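Long-range contact in putative secreted endoglycosylceramidase (Rhodococcus hoagii, PDB 6JYZ), which probably hydrolyses glycosidic bonds as an endogalactosylceramidase of glycoside hydrolase family 5, releasing the sugar part of galactose-linked ceramide lipids: residues N85-A97 against G150-G162. Sequence-based numbering, arbitrary orientation.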
# COMPACT_ATOMS: atom_id res chain seq x y z
N ASN A 85 0.11 -2.48 -6.82
CA ASN A 85 -1.04 -1.65 -7.22
C ASN A 85 -1.58 -2.19 -8.55
O ASN A 85 -0.94 -1.96 -9.59
CB ASN A 85 -0.57 -0.20 -7.37
CG ASN A 85 0.33 0.32 -6.25
OD1 ASN A 85 1.40 0.87 -6.57
ND2 ASN A 85 -0.08 0.22 -5.00
N ILE A 86 -2.73 -2.82 -8.48
CA ILE A 86 -3.34 -3.43 -9.67
C ILE A 86 -4.63 -2.70 -10.02
O ILE A 86 -5.13 -1.88 -9.24
CB ILE A 86 -3.59 -4.92 -9.47
CG1 ILE A 86 -4.61 -5.19 -8.37
CG2 ILE A 86 -2.26 -5.68 -9.19
CD1 ILE A 86 -5.06 -6.65 -8.24
N ALA A 87 -5.16 -2.94 -11.23
CA ALA A 87 -6.26 -2.12 -11.76
C ALA A 87 -7.46 -2.96 -12.11
O ALA A 87 -7.38 -3.90 -12.95
CB ALA A 87 -5.77 -1.39 -13.01
N TRP A 88 -8.60 -2.54 -11.61
CA TRP A 88 -9.86 -3.12 -12.04
C TRP A 88 -10.00 -3.01 -13.56
O TRP A 88 -10.48 -3.98 -14.21
CB TRP A 88 -10.99 -2.34 -11.32
CG TRP A 88 -12.40 -2.79 -11.66
CD1 TRP A 88 -12.83 -3.96 -12.28
CD2 TRP A 88 -13.58 -2.04 -11.34
NE1 TRP A 88 -14.19 -3.95 -12.35
CE2 TRP A 88 -14.67 -2.80 -11.80
CE3 TRP A 88 -13.78 -0.78 -10.71
CZ2 TRP A 88 -15.99 -2.34 -11.64
CZ3 TRP A 88 -15.10 -0.35 -10.54
CH2 TRP A 88 -16.18 -1.11 -11.00
N SER A 89 -9.57 -1.92 -14.17
CA SER A 89 -9.72 -1.75 -15.60
C SER A 89 -8.98 -2.83 -16.37
O SER A 89 -9.41 -3.13 -17.49
CB SER A 89 -9.28 -0.37 -16.05
OG SER A 89 -7.89 -0.23 -15.77
N ALA A 90 -7.89 -3.35 -15.85
CA ALA A 90 -7.13 -4.41 -16.57
C ALA A 90 -7.72 -5.76 -16.22
O ALA A 90 -7.71 -6.66 -17.07
CB ALA A 90 -5.68 -4.31 -16.16
N LEU A 91 -8.29 -5.98 -15.05
CA LEU A 91 -8.89 -7.25 -14.73
C LEU A 91 -10.18 -7.43 -15.52
O LEU A 91 -10.52 -8.57 -15.94
CB LEU A 91 -9.23 -7.34 -13.24
CG LEU A 91 -8.00 -7.47 -12.35
CD1 LEU A 91 -8.32 -7.03 -10.89
CD2 LEU A 91 -7.46 -8.92 -12.36
N GLU A 92 -11.00 -6.39 -15.66
CA GLU A 92 -12.36 -6.48 -16.21
C GLU A 92 -12.49 -5.46 -17.30
O GLU A 92 -13.15 -4.39 -17.15
CB GLU A 92 -13.39 -6.27 -15.11
CG GLU A 92 -14.79 -6.67 -15.61
CD GLU A 92 -15.88 -6.60 -14.58
OE1 GLU A 92 -15.72 -6.05 -13.45
OE2 GLU A 92 -16.99 -7.14 -14.89
N PRO A 93 -11.86 -5.65 -18.49
CA PRO A 93 -11.78 -4.58 -19.49
C PRO A 93 -13.07 -4.36 -20.23
O PRO A 93 -13.27 -3.30 -20.78
CB PRO A 93 -10.67 -5.08 -20.45
CG PRO A 93 -10.68 -6.60 -20.23
CD PRO A 93 -10.92 -6.75 -18.73
N THR A 94 -13.94 -5.35 -20.23
CA THR A 94 -15.27 -5.20 -20.76
C THR A 94 -16.18 -5.80 -19.70
O THR A 94 -15.77 -6.60 -18.83
CB THR A 94 -15.48 -5.93 -22.13
OG1 THR A 94 -15.28 -7.35 -21.95
CG2 THR A 94 -14.51 -5.40 -23.19
N PRO A 95 -17.47 -5.45 -19.64
CA PRO A 95 -18.31 -5.88 -18.53
C PRO A 95 -18.40 -7.40 -18.41
O PRO A 95 -18.76 -8.08 -19.39
CB PRO A 95 -19.73 -5.31 -18.84
CG PRO A 95 -19.41 -4.20 -19.80
CD PRO A 95 -18.17 -4.54 -20.58
N GLY A 96 -18.06 -7.98 -17.28
CA GLY A 96 -18.11 -9.41 -17.04
C GLY A 96 -16.83 -10.13 -17.42
O GLY A 96 -16.73 -11.31 -17.09
N ALA A 97 -15.87 -9.49 -18.10
CA ALA A 97 -14.62 -10.18 -18.47
C ALA A 97 -13.73 -10.42 -17.27
O ALA A 97 -13.86 -9.70 -16.25
CB ALA A 97 -13.86 -9.38 -19.49
N GLY A 150 -6.70 12.15 -16.68
CA GLY A 150 -7.03 10.78 -16.35
C GLY A 150 -6.00 10.15 -15.40
O GLY A 150 -4.82 10.50 -15.44
N TRP A 151 -6.49 9.17 -14.61
CA TRP A 151 -5.64 8.54 -13.61
C TRP A 151 -5.67 7.02 -13.80
O TRP A 151 -5.14 6.55 -14.81
CB TRP A 151 -6.06 9.02 -12.20
CG TRP A 151 -5.78 10.48 -12.02
CD1 TRP A 151 -6.61 11.51 -12.38
CD2 TRP A 151 -4.59 11.05 -11.49
NE1 TRP A 151 -5.98 12.70 -12.11
CE2 TRP A 151 -4.75 12.46 -11.57
CE3 TRP A 151 -3.43 10.53 -10.88
CZ2 TRP A 151 -3.76 13.34 -11.13
CZ3 TRP A 151 -2.45 11.42 -10.46
CH2 TRP A 151 -2.63 12.80 -10.58
N ASP A 152 -6.25 6.28 -12.88
CA ASP A 152 -6.15 4.81 -12.85
C ASP A 152 -7.24 4.31 -11.96
O ASP A 152 -7.63 5.01 -11.01
CB ASP A 152 -4.77 4.35 -12.34
CG ASP A 152 -4.48 4.84 -10.94
OD1 ASP A 152 -4.35 6.12 -10.79
OD2 ASP A 152 -4.37 4.04 -10.02
N GLY A 153 -7.73 3.08 -12.23
CA GLY A 153 -8.77 2.48 -11.41
C GLY A 153 -9.78 1.79 -12.29
O GLY A 153 -9.50 0.72 -12.87
N ALA A 154 -10.96 2.36 -12.37
CA ALA A 154 -12.08 1.69 -13.01
C ALA A 154 -12.05 1.80 -14.53
O ALA A 154 -11.62 2.78 -15.10
CB ALA A 154 -13.35 2.35 -12.48
N PRO A 155 -12.58 0.76 -15.21
CA PRO A 155 -12.68 0.82 -16.68
C PRO A 155 -13.73 1.82 -17.14
O PRO A 155 -14.60 2.27 -16.39
CB PRO A 155 -13.11 -0.61 -17.04
CG PRO A 155 -13.84 -1.14 -15.82
CD PRO A 155 -13.12 -0.49 -14.61
N GLU A 156 -13.63 2.16 -18.44
CA GLU A 156 -14.52 3.17 -18.99
C GLU A 156 -15.98 2.77 -18.86
O GLU A 156 -16.83 3.61 -18.54
CB GLU A 156 -14.11 3.44 -20.42
CG GLU A 156 -14.80 4.67 -21.04
CD GLU A 156 -14.32 5.00 -22.44
OE1 GLU A 156 -13.77 4.11 -23.12
OE2 GLU A 156 -14.42 6.16 -22.79
N TRP A 157 -16.28 1.50 -19.13
CA TRP A 157 -17.67 1.05 -19.11
C TRP A 157 -18.30 1.21 -17.74
O TRP A 157 -19.53 1.24 -17.60
CB TRP A 157 -17.79 -0.41 -19.63
CG TRP A 157 -17.06 -1.43 -18.76
CD1 TRP A 157 -15.80 -1.94 -19.01
CD2 TRP A 157 -17.54 -2.02 -17.54
NE1 TRP A 157 -15.48 -2.84 -18.03
CE2 TRP A 157 -16.49 -2.86 -17.08
CE3 TRP A 157 -18.71 -1.93 -16.77
CZ2 TRP A 157 -16.59 -3.56 -15.86
CZ3 TRP A 157 -18.85 -2.68 -15.60
CH2 TRP A 157 -17.76 -3.45 -15.16
N ALA A 158 -17.48 1.24 -16.66
CA ALA A 158 -17.97 1.35 -15.29
C ALA A 158 -18.01 2.81 -14.82
O ALA A 158 -18.30 3.00 -13.62
CB ALA A 158 -17.12 0.53 -14.35
N THR A 159 -17.69 3.78 -15.66
CA THR A 159 -17.50 5.17 -15.27
C THR A 159 -18.74 5.98 -15.68
O THR A 159 -19.00 6.16 -16.87
CB THR A 159 -16.28 5.72 -15.97
OG1 THR A 159 -15.13 4.97 -15.50
CG2 THR A 159 -16.03 7.18 -15.60
N LEU A 160 -19.52 6.38 -14.69
CA LEU A 160 -20.86 6.96 -14.86
C LEU A 160 -20.85 8.36 -14.23
O LEU A 160 -21.16 8.53 -13.06
CB LEU A 160 -21.90 6.04 -14.23
CG LEU A 160 -21.91 4.60 -14.78
CD1 LEU A 160 -22.88 3.76 -13.97
CD2 LEU A 160 -22.22 4.59 -16.29
N THR A 161 -20.49 9.34 -15.01
CA THR A 161 -20.22 10.69 -14.49
C THR A 161 -21.43 11.60 -14.59
O THR A 161 -21.33 12.74 -14.14
CB THR A 161 -19.07 11.37 -15.21
OG1 THR A 161 -19.52 11.57 -16.56
CG2 THR A 161 -17.76 10.60 -15.11
N GLY A 162 -22.52 11.14 -15.18
CA GLY A 162 -23.72 12.01 -15.34
C GLY A 162 -23.47 13.20 -16.27
O GLY A 162 -24.29 14.14 -16.23
O HOH W 1 -6.78 1.84 -14.40
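Trp157 NE1 donates a hydrogen bond to the backbone O of Glu92 (2.9 Å), the oxygen lying in the ring plane, while Ser89 N, in the first turn of helix 88-91, donates to Gly153 O (2.9 Å). A water accepts from Gly153 N and donates to Ser89 OG, which also bonds Asp52. Glycine suits position Gly153 because at its backbone angles (phi 139°) a CB would be jammed against the carbonyl O of Asp152.

Pro95 CD lies 3.8 Å from the centroid of the five-membered ring of Trp157, over its face, and Pro155 CD sits likewise over Trp88. With CG anti to the backbone N (chi1 179°), Trp88 reaches across to Ala154 CB, 3.6 Å from its CE3, and Ala158 CB; these small methyls let the broad ring approach closely. Glu92 OE1 accepts a hydrogen bond from Trp88 NE1 (2.8 Å, nearly straight at 177°), and its CD lies against Trp157 CZ2. A leucine in place of Trp157 would probably leave Glu92 O without this donor and Pro95 without its aromatic face.

The contact joins helix 88-91 and the following turn, after strand 81-86 of the family's (beta/alpha)8 barrel, to the long loop after strand 119-124; from helix 193-206, Leu197 touches Trp88 and His196 meets Trp157 edge-to-face.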